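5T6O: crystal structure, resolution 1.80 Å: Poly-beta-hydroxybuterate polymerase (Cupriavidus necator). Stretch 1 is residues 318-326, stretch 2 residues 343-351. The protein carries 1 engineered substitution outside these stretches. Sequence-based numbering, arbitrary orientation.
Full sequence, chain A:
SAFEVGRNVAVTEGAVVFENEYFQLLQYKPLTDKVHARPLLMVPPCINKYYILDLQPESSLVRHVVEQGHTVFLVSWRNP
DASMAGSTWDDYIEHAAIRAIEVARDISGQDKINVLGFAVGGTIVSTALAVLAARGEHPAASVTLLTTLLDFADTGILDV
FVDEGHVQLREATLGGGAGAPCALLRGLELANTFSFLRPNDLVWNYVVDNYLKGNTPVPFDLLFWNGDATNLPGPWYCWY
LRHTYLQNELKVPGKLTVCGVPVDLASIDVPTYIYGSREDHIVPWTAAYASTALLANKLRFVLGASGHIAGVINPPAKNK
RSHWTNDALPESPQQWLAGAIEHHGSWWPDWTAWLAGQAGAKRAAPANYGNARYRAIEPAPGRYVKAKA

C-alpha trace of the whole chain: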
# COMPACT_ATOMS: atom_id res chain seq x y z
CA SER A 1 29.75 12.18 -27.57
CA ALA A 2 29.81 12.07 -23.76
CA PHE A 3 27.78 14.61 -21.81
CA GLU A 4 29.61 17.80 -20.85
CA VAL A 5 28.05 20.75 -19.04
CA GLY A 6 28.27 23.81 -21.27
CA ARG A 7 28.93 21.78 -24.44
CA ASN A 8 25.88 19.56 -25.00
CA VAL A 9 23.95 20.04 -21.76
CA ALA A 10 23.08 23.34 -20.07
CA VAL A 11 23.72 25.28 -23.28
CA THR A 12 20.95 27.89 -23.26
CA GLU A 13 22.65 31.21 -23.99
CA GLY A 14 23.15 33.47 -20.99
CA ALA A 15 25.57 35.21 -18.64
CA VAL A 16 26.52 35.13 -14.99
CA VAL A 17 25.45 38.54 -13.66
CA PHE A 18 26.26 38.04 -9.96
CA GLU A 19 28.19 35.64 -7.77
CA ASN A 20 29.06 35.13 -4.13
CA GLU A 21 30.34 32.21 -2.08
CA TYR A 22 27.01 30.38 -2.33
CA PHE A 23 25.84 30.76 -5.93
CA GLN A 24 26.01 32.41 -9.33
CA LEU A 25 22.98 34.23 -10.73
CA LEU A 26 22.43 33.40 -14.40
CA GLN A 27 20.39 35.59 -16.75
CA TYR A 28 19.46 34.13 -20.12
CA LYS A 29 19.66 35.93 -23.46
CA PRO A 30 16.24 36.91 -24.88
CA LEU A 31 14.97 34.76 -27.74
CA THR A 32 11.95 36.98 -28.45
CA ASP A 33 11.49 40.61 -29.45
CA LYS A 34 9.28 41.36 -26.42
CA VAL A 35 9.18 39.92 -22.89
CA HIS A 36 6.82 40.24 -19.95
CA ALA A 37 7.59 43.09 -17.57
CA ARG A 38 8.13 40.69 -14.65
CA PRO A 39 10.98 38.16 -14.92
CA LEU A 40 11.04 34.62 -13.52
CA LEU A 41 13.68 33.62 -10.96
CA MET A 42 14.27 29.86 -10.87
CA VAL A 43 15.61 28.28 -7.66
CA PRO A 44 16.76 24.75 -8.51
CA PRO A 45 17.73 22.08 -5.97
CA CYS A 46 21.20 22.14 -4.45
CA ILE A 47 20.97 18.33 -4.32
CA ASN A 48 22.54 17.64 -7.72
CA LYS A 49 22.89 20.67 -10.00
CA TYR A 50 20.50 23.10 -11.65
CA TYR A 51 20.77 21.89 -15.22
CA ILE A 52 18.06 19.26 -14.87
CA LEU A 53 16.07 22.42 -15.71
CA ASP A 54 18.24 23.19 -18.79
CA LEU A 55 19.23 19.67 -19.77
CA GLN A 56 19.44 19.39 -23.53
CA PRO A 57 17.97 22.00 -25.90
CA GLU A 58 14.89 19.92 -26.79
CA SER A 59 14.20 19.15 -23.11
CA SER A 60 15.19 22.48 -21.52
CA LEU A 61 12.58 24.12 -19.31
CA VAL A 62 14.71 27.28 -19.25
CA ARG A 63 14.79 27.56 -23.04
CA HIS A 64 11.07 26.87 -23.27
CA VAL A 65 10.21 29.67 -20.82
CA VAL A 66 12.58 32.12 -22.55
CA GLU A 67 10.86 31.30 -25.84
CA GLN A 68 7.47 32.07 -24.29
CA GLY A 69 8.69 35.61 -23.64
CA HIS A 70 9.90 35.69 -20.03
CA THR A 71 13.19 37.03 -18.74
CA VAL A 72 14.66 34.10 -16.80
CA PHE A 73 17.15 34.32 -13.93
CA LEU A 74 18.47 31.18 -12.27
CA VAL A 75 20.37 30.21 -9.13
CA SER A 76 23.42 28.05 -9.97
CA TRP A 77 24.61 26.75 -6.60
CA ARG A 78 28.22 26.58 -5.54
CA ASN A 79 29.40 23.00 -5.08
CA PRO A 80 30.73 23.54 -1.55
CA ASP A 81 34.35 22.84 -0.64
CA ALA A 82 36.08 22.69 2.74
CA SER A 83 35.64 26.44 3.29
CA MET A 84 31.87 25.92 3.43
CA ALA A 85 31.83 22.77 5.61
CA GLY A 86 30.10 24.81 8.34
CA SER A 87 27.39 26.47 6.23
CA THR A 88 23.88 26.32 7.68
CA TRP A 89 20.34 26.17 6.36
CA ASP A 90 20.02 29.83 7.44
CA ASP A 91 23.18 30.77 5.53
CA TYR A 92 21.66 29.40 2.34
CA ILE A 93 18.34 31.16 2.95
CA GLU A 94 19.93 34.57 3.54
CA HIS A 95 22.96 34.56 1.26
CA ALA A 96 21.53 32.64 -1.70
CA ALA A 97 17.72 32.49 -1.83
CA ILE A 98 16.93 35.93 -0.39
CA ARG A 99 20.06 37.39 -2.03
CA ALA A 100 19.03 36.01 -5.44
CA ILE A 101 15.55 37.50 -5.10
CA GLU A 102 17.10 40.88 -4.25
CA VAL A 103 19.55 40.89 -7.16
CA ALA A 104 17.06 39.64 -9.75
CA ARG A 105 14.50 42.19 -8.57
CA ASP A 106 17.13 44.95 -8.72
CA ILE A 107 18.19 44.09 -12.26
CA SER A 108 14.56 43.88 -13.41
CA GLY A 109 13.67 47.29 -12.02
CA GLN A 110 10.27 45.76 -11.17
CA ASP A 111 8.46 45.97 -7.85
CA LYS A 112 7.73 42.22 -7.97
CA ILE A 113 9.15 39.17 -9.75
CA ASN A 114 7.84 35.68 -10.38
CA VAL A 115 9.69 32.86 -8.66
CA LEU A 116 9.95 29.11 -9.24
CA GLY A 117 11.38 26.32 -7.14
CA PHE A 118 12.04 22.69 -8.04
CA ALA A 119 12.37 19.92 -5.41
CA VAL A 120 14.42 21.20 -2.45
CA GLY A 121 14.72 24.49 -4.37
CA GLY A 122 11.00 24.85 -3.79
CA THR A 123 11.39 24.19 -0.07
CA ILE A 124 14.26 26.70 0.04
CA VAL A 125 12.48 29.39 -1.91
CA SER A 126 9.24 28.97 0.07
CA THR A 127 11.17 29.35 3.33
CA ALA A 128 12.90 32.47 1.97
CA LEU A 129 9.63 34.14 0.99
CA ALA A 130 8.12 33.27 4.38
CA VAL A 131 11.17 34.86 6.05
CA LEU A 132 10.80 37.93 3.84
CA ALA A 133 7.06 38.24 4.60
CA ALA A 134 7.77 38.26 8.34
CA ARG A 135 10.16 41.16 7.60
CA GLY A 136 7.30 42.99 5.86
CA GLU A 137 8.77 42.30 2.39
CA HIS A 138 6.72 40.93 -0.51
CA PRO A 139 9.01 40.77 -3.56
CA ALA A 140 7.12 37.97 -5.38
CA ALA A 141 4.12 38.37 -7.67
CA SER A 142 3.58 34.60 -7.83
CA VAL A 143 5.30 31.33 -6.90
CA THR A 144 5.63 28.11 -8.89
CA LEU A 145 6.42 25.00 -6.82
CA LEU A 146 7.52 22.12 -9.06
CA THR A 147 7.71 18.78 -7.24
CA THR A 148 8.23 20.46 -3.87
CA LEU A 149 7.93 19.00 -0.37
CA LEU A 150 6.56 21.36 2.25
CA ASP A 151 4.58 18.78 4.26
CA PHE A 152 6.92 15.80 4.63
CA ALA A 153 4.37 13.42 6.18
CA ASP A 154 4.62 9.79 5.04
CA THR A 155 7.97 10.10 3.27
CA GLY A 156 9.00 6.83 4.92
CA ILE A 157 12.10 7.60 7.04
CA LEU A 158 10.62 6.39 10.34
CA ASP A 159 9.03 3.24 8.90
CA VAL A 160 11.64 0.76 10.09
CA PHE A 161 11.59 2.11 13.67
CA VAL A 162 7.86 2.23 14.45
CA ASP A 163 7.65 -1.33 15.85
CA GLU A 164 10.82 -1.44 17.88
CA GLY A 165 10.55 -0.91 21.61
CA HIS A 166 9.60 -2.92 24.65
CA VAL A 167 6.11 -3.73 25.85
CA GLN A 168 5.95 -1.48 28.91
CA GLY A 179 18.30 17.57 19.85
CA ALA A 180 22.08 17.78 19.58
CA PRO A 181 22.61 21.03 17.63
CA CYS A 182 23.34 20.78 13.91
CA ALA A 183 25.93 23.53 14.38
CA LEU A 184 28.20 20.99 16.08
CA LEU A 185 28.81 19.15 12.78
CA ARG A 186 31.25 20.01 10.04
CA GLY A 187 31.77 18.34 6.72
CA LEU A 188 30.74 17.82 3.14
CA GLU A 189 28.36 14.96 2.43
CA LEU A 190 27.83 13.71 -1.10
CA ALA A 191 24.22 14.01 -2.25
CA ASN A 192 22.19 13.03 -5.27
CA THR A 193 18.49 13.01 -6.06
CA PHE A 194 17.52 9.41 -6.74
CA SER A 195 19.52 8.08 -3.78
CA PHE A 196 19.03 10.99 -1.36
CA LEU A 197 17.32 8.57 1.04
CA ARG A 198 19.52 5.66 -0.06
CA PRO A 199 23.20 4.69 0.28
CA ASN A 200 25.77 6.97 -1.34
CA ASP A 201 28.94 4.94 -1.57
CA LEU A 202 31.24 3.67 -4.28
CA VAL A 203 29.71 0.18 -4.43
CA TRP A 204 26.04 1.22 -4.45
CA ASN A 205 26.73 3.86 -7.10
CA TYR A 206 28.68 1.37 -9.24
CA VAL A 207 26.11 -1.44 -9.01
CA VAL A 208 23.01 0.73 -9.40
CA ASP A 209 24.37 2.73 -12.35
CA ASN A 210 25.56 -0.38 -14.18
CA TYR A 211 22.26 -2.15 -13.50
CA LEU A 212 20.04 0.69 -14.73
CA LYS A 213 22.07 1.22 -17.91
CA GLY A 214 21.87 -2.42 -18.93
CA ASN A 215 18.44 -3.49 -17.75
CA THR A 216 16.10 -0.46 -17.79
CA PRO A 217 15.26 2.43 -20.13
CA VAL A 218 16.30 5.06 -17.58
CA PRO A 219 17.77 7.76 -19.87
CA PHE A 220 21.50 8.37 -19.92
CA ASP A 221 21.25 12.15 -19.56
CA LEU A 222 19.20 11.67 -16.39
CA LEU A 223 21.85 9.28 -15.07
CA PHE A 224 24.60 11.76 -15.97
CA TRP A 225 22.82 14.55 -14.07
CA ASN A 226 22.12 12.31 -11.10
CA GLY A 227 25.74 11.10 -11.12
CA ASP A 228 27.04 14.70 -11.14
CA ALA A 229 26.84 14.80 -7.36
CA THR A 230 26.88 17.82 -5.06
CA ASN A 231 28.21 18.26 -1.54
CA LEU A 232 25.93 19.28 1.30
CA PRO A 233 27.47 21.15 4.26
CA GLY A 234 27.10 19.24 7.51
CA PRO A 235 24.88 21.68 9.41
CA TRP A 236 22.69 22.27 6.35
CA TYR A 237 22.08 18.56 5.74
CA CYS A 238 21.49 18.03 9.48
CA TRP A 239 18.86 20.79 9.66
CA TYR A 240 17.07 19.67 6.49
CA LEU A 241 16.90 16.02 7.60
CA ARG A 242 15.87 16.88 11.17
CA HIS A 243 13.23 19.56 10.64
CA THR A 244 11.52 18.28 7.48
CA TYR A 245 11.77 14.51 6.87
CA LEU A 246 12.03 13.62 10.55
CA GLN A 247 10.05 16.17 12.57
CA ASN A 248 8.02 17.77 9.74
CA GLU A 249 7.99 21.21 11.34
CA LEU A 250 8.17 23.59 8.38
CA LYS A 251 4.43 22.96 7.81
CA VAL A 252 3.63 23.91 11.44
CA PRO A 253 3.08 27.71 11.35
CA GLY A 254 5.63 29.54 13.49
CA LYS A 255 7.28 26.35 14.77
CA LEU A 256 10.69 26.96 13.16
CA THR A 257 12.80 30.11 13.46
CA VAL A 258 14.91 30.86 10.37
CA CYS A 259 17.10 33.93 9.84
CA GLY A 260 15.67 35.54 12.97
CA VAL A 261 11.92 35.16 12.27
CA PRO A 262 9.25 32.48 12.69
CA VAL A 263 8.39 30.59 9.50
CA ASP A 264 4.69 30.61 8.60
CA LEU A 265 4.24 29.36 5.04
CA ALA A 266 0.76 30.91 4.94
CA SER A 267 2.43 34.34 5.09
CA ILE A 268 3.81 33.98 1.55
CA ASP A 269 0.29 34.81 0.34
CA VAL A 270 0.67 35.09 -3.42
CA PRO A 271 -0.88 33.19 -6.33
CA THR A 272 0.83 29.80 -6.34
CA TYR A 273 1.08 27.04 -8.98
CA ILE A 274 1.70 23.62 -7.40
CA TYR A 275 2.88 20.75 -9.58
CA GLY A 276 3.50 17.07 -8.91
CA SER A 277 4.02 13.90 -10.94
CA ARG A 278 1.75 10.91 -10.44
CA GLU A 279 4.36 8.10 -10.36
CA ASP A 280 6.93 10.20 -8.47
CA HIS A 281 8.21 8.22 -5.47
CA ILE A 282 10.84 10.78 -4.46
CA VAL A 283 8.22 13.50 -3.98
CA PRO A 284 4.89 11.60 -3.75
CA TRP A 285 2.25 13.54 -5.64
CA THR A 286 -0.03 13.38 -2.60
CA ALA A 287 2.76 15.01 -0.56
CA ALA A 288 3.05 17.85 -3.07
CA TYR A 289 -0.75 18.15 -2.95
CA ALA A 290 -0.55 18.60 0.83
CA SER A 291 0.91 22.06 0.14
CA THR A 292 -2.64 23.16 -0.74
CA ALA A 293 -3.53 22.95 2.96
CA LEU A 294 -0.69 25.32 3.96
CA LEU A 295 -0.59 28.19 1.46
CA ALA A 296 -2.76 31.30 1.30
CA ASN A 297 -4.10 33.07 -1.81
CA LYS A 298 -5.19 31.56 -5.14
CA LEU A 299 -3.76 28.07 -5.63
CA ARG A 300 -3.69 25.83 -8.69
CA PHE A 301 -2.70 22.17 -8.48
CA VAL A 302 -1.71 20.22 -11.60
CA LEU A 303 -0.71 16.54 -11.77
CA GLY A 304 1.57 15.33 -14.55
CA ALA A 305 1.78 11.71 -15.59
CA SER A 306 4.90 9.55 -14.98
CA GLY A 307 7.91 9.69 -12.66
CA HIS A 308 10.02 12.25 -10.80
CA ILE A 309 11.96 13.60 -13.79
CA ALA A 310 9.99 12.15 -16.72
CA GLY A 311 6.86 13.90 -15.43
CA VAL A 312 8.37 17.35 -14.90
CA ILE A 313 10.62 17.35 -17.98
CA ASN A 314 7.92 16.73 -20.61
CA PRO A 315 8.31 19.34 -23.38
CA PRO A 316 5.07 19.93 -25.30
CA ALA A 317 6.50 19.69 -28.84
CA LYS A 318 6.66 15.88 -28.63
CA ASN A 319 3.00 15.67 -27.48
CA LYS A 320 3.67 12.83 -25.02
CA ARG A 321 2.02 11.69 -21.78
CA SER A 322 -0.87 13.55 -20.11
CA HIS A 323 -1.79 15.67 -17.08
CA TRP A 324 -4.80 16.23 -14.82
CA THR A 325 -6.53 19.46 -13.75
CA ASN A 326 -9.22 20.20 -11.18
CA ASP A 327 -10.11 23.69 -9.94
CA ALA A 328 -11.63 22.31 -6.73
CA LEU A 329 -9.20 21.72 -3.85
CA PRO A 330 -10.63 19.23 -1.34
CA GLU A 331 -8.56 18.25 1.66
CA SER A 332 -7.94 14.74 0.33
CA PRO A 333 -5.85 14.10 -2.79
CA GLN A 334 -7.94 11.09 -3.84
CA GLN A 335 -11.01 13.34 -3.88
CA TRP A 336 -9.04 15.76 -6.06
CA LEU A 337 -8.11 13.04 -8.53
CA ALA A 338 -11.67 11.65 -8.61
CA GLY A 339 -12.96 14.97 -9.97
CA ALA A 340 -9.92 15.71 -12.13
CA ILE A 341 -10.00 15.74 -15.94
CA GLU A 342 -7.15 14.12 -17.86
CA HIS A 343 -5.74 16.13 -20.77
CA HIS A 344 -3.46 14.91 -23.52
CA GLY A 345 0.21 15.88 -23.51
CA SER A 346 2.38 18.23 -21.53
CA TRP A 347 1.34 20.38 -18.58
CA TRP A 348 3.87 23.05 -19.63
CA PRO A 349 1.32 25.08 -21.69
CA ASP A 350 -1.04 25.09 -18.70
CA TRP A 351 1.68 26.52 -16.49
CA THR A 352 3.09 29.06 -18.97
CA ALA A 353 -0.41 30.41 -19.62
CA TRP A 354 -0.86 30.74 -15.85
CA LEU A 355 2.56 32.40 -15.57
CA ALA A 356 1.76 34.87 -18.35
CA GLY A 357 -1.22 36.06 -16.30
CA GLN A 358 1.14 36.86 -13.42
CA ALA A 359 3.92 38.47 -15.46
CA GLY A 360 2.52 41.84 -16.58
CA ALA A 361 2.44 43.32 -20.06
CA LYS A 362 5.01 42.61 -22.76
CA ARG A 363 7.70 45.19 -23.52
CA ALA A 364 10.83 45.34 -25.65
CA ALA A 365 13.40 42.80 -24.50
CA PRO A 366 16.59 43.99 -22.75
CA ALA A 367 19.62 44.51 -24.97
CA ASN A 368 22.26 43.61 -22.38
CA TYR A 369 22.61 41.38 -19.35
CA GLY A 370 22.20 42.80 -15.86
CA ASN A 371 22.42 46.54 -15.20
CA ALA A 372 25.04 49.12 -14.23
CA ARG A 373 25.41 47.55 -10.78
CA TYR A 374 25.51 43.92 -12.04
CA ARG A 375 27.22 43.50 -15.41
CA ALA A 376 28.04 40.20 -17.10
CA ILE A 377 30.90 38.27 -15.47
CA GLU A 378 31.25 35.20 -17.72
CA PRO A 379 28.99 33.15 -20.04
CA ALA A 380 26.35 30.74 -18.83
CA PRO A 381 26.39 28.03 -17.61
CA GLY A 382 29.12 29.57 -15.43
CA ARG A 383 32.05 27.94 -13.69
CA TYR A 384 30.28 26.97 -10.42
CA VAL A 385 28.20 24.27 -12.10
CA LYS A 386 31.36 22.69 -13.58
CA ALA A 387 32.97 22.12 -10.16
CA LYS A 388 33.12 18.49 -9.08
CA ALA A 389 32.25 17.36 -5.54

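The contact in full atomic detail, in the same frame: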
# COMPACT_ATOMS: atom_id res chain seq x y z
N LYS A 318 6.78 17.31 -28.36
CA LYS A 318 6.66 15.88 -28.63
C LYS A 318 5.24 15.35 -28.44
O LYS A 318 4.92 14.28 -28.97
CB LYS A 318 7.64 15.10 -27.74
N ASN A 319 4.39 16.07 -27.70
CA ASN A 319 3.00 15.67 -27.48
C ASN A 319 2.91 14.28 -26.83
O ASN A 319 2.20 13.39 -27.31
CB ASN A 319 2.20 15.71 -28.78
N LYS A 320 3.65 14.09 -25.74
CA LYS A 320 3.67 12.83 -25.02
C LYS A 320 3.03 12.98 -23.65
O LYS A 320 2.94 14.09 -23.10
CB LYS A 320 5.11 12.31 -24.87
CG LYS A 320 5.78 12.01 -26.21
CD LYS A 320 7.21 11.55 -26.01
N ARG A 321 2.58 11.84 -23.12
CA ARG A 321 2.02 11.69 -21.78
C ARG A 321 0.71 12.47 -21.63
O ARG A 321 -0.01 12.67 -22.62
CB ARG A 321 3.03 12.12 -20.71
CG ARG A 321 4.44 11.52 -20.94
CD ARG A 321 5.32 11.59 -19.71
NE ARG A 321 6.60 10.94 -19.95
CZ ARG A 321 6.80 9.63 -19.93
NH1 ARG A 321 5.80 8.80 -19.66
NH2 ARG A 321 8.01 9.14 -20.19
N SER A 322 0.39 12.88 -20.41
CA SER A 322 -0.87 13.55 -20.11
C SER A 322 -0.71 14.28 -18.78
O SER A 322 0.34 14.21 -18.13
CB SER A 322 -2.02 12.54 -20.07
OG SER A 322 -1.80 11.55 -19.08
N HIS A 323 -1.77 14.99 -18.37
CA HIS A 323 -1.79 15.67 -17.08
C HIS A 323 -3.24 15.89 -16.67
O HIS A 323 -4.15 15.89 -17.51
CB HIS A 323 -1.03 17.01 -17.14
CG HIS A 323 -1.64 18.01 -18.07
ND1 HIS A 323 -1.48 17.97 -19.44
CD2 HIS A 323 -2.42 19.09 -17.82
CE1 HIS A 323 -2.13 18.98 -19.99
NE2 HIS A 323 -2.71 19.67 -19.03
N TRP A 324 -3.46 16.06 -15.37
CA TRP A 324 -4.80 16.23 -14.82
C TRP A 324 -4.98 17.64 -14.24
O TRP A 324 -4.06 18.18 -13.63
CB TRP A 324 -5.09 15.23 -13.69
CG TRP A 324 -5.24 13.80 -14.10
CD1 TRP A 324 -6.42 13.10 -14.28
CD2 TRP A 324 -4.18 12.87 -14.34
NE1 TRP A 324 -6.14 11.80 -14.62
CE2 TRP A 324 -4.78 11.63 -14.67
CE3 TRP A 324 -2.78 12.96 -14.31
CZ2 TRP A 324 -4.03 10.50 -14.98
CZ3 TRP A 324 -2.04 11.83 -14.60
CH2 TRP A 324 -2.66 10.61 -14.94
N THR A 325 -6.19 18.20 -14.39
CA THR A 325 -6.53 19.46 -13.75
C THR A 325 -7.84 19.30 -12.99
O THR A 325 -8.70 18.49 -13.34
CB THR A 325 -6.67 20.62 -14.76
OG1 THR A 325 -7.75 20.36 -15.67
CG2 THR A 325 -5.36 20.85 -15.54
N ASN A 326 -7.97 20.11 -11.93
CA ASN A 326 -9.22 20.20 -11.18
C ASN A 326 -9.16 21.50 -10.39
O ASN A 326 -8.24 21.68 -9.58
CB ASN A 326 -9.41 18.99 -10.26
CG ASN A 326 -10.75 19.00 -9.50
OD1 ASN A 326 -11.54 19.94 -9.61
ND2 ASN A 326 -11.00 17.94 -8.74
N HIS A 343 -5.96 15.47 -19.49
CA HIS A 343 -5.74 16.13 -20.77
C HIS A 343 -4.53 15.52 -21.46
O HIS A 343 -3.56 15.12 -20.81
CB HIS A 343 -5.50 17.63 -20.59
CG HIS A 343 -6.53 18.31 -19.75
ND1 HIS A 343 -7.75 18.71 -20.25
CD2 HIS A 343 -6.52 18.66 -18.44
CE1 HIS A 343 -8.45 19.27 -19.28
NE2 HIS A 343 -7.73 19.26 -18.18
N HIS A 344 -4.57 15.49 -22.79
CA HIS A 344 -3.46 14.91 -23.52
C HIS A 344 -2.23 15.82 -23.44
O HIS A 344 -2.33 17.05 -23.43
CB HIS A 344 -3.85 14.67 -24.98
CG HIS A 344 -2.77 14.02 -25.79
ND1 HIS A 344 -2.36 12.72 -25.57
CD2 HIS A 344 -2.01 14.49 -26.81
CE1 HIS A 344 -1.40 12.42 -26.43
NE2 HIS A 344 -1.17 13.47 -27.19
N GLY A 345 -1.05 15.19 -23.32
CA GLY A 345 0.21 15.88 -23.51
C GLY A 345 0.70 16.64 -22.29
O GLY A 345 0.28 16.42 -21.15
N SER A 346 1.61 17.56 -22.56
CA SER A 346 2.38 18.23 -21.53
C SER A 346 1.54 19.21 -20.72
O SER A 346 0.62 19.85 -21.24
CB SER A 346 3.55 18.98 -22.17
OG SER A 346 4.19 19.81 -21.21
N TRP A 347 1.89 19.34 -19.43
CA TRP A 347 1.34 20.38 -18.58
C TRP A 347 2.04 21.72 -18.76
O TRP A 347 1.57 22.72 -18.22
CB TRP A 347 1.44 19.95 -17.10
CG TRP A 347 2.87 19.72 -16.65
CD1 TRP A 347 3.58 18.55 -16.73
CD2 TRP A 347 3.76 20.69 -16.08
NE1 TRP A 347 4.85 18.73 -16.24
CE2 TRP A 347 4.99 20.04 -15.84
CE3 TRP A 347 3.64 22.05 -15.75
CZ2 TRP A 347 6.09 20.70 -15.27
CZ3 TRP A 347 4.73 22.70 -15.20
CH2 TRP A 347 5.94 22.02 -14.97
N TRP A 348 3.15 21.79 -19.52
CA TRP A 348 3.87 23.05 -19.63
C TRP A 348 3.00 24.17 -20.18
O TRP A 348 3.06 25.28 -19.63
CB TRP A 348 5.14 22.91 -20.48
CG TRP A 348 6.25 22.11 -19.84
CD1 TRP A 348 6.18 21.35 -18.70
CD2 TRP A 348 7.60 22.02 -20.30
NE1 TRP A 348 7.40 20.77 -18.45
CE2 TRP A 348 8.29 21.16 -19.42
CE3 TRP A 348 8.28 22.56 -21.40
CZ2 TRP A 348 9.63 20.85 -19.58
CZ3 TRP A 348 9.62 22.25 -21.56
CH2 TRP A 348 10.29 21.41 -20.65
N PRO A 349 2.18 23.97 -21.24
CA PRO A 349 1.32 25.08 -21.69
C PRO A 349 0.34 25.56 -20.64
O PRO A 349 0.03 26.76 -20.61
CB PRO A 349 0.60 24.47 -22.91
CG PRO A 349 1.55 23.45 -23.43
CD PRO A 349 2.15 22.84 -22.18
N ASP A 350 -0.16 24.66 -19.79
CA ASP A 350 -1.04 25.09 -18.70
C ASP A 350 -0.32 26.05 -17.77
O ASP A 350 -0.84 27.11 -17.41
CB ASP A 350 -1.53 23.87 -17.92
CG ASP A 350 -2.52 24.23 -16.83
OD1 ASP A 350 -2.08 24.62 -15.72
OD2 ASP A 350 -3.74 24.12 -17.07
N TRP A 351 0.91 25.68 -17.39
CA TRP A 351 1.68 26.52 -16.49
C TRP A 351 2.09 27.84 -17.15
O TRP A 351 1.98 28.91 -16.54
CB TRP A 351 2.91 25.76 -16.00
CG TRP A 351 3.82 26.66 -15.23
CD1 TRP A 351 3.51 27.38 -14.13
CD2 TRP A 351 5.20 26.96 -15.53
NE1 TRP A 351 4.59 28.12 -13.70
CE2 TRP A 351 5.65 27.86 -14.54
CE3 TRP A 351 6.09 26.55 -16.53
CZ2 TRP A 351 6.95 28.38 -14.54
CZ3 TRP A 351 7.39 27.05 -16.51
CH2 TRP A 351 7.80 27.95 -15.52
O HOH W 1 2.56 16.10 -18.95
O HOH W 2 -4.42 22.10 -19.10

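The two stretches meet as a short antiparallel pairing of strands. His323 and His343 form its hydrogen-bonded pair: His323 N donates to His343 O at 3.0 Å, and His343 N donates to His323 O at 2.7 Å. Ser322 faces His344 in a non-hydrogen-bonded pair, and beyond it Gly345 N donates to Arg321 O at 2.8 Å. There the second stretch leaves the strand, and Gly345 adopts a phi of 83°, a value that by itself favours glycine. The bare alpha carbon also lies close to the other backbone, Gly345 CA standing 3.3 Å from Lys320 O in a CA-H...O contact.

His323, buried, is the centre of the side-chain packing. Its p rotamer brings the ring across the second stretch, where His323 ND1 donates to Gly345 O at 2.9 Å, near the ring plane. His343 CB lies 4.0 Å from the centroid of the His323 ring over one face, and Trp347 CA lies 3.8 Å from that centroid, almost along the ring normal, over the other. Histidine suits this site because it combines a planar surface for packing with two nitrogens for polar contacts. The second, His323 NE2, lies 3.0 Å from a water that in turn donates to Asp350 OD2 at 2.9 Å, linking the strand to the helix.

His343 shares a sheet face with His323, and its ring reaches along the first strand to Thr325, whose CA-to-CB bond points toward the second stretch. Thr325 OG1 and His343 NE2 are hydrogen-bonded at 2.7 Å; since a hydroxyl can donate or accept, threonine can match either state of that nitrogen. Ser346 prepares the helix: its OG accepts from Trp348 N at 2.8 Å, a capping bond well suited to a short hydroxyl side chain. Together the stretches bury 566 Å², most heavily at His323 and His343.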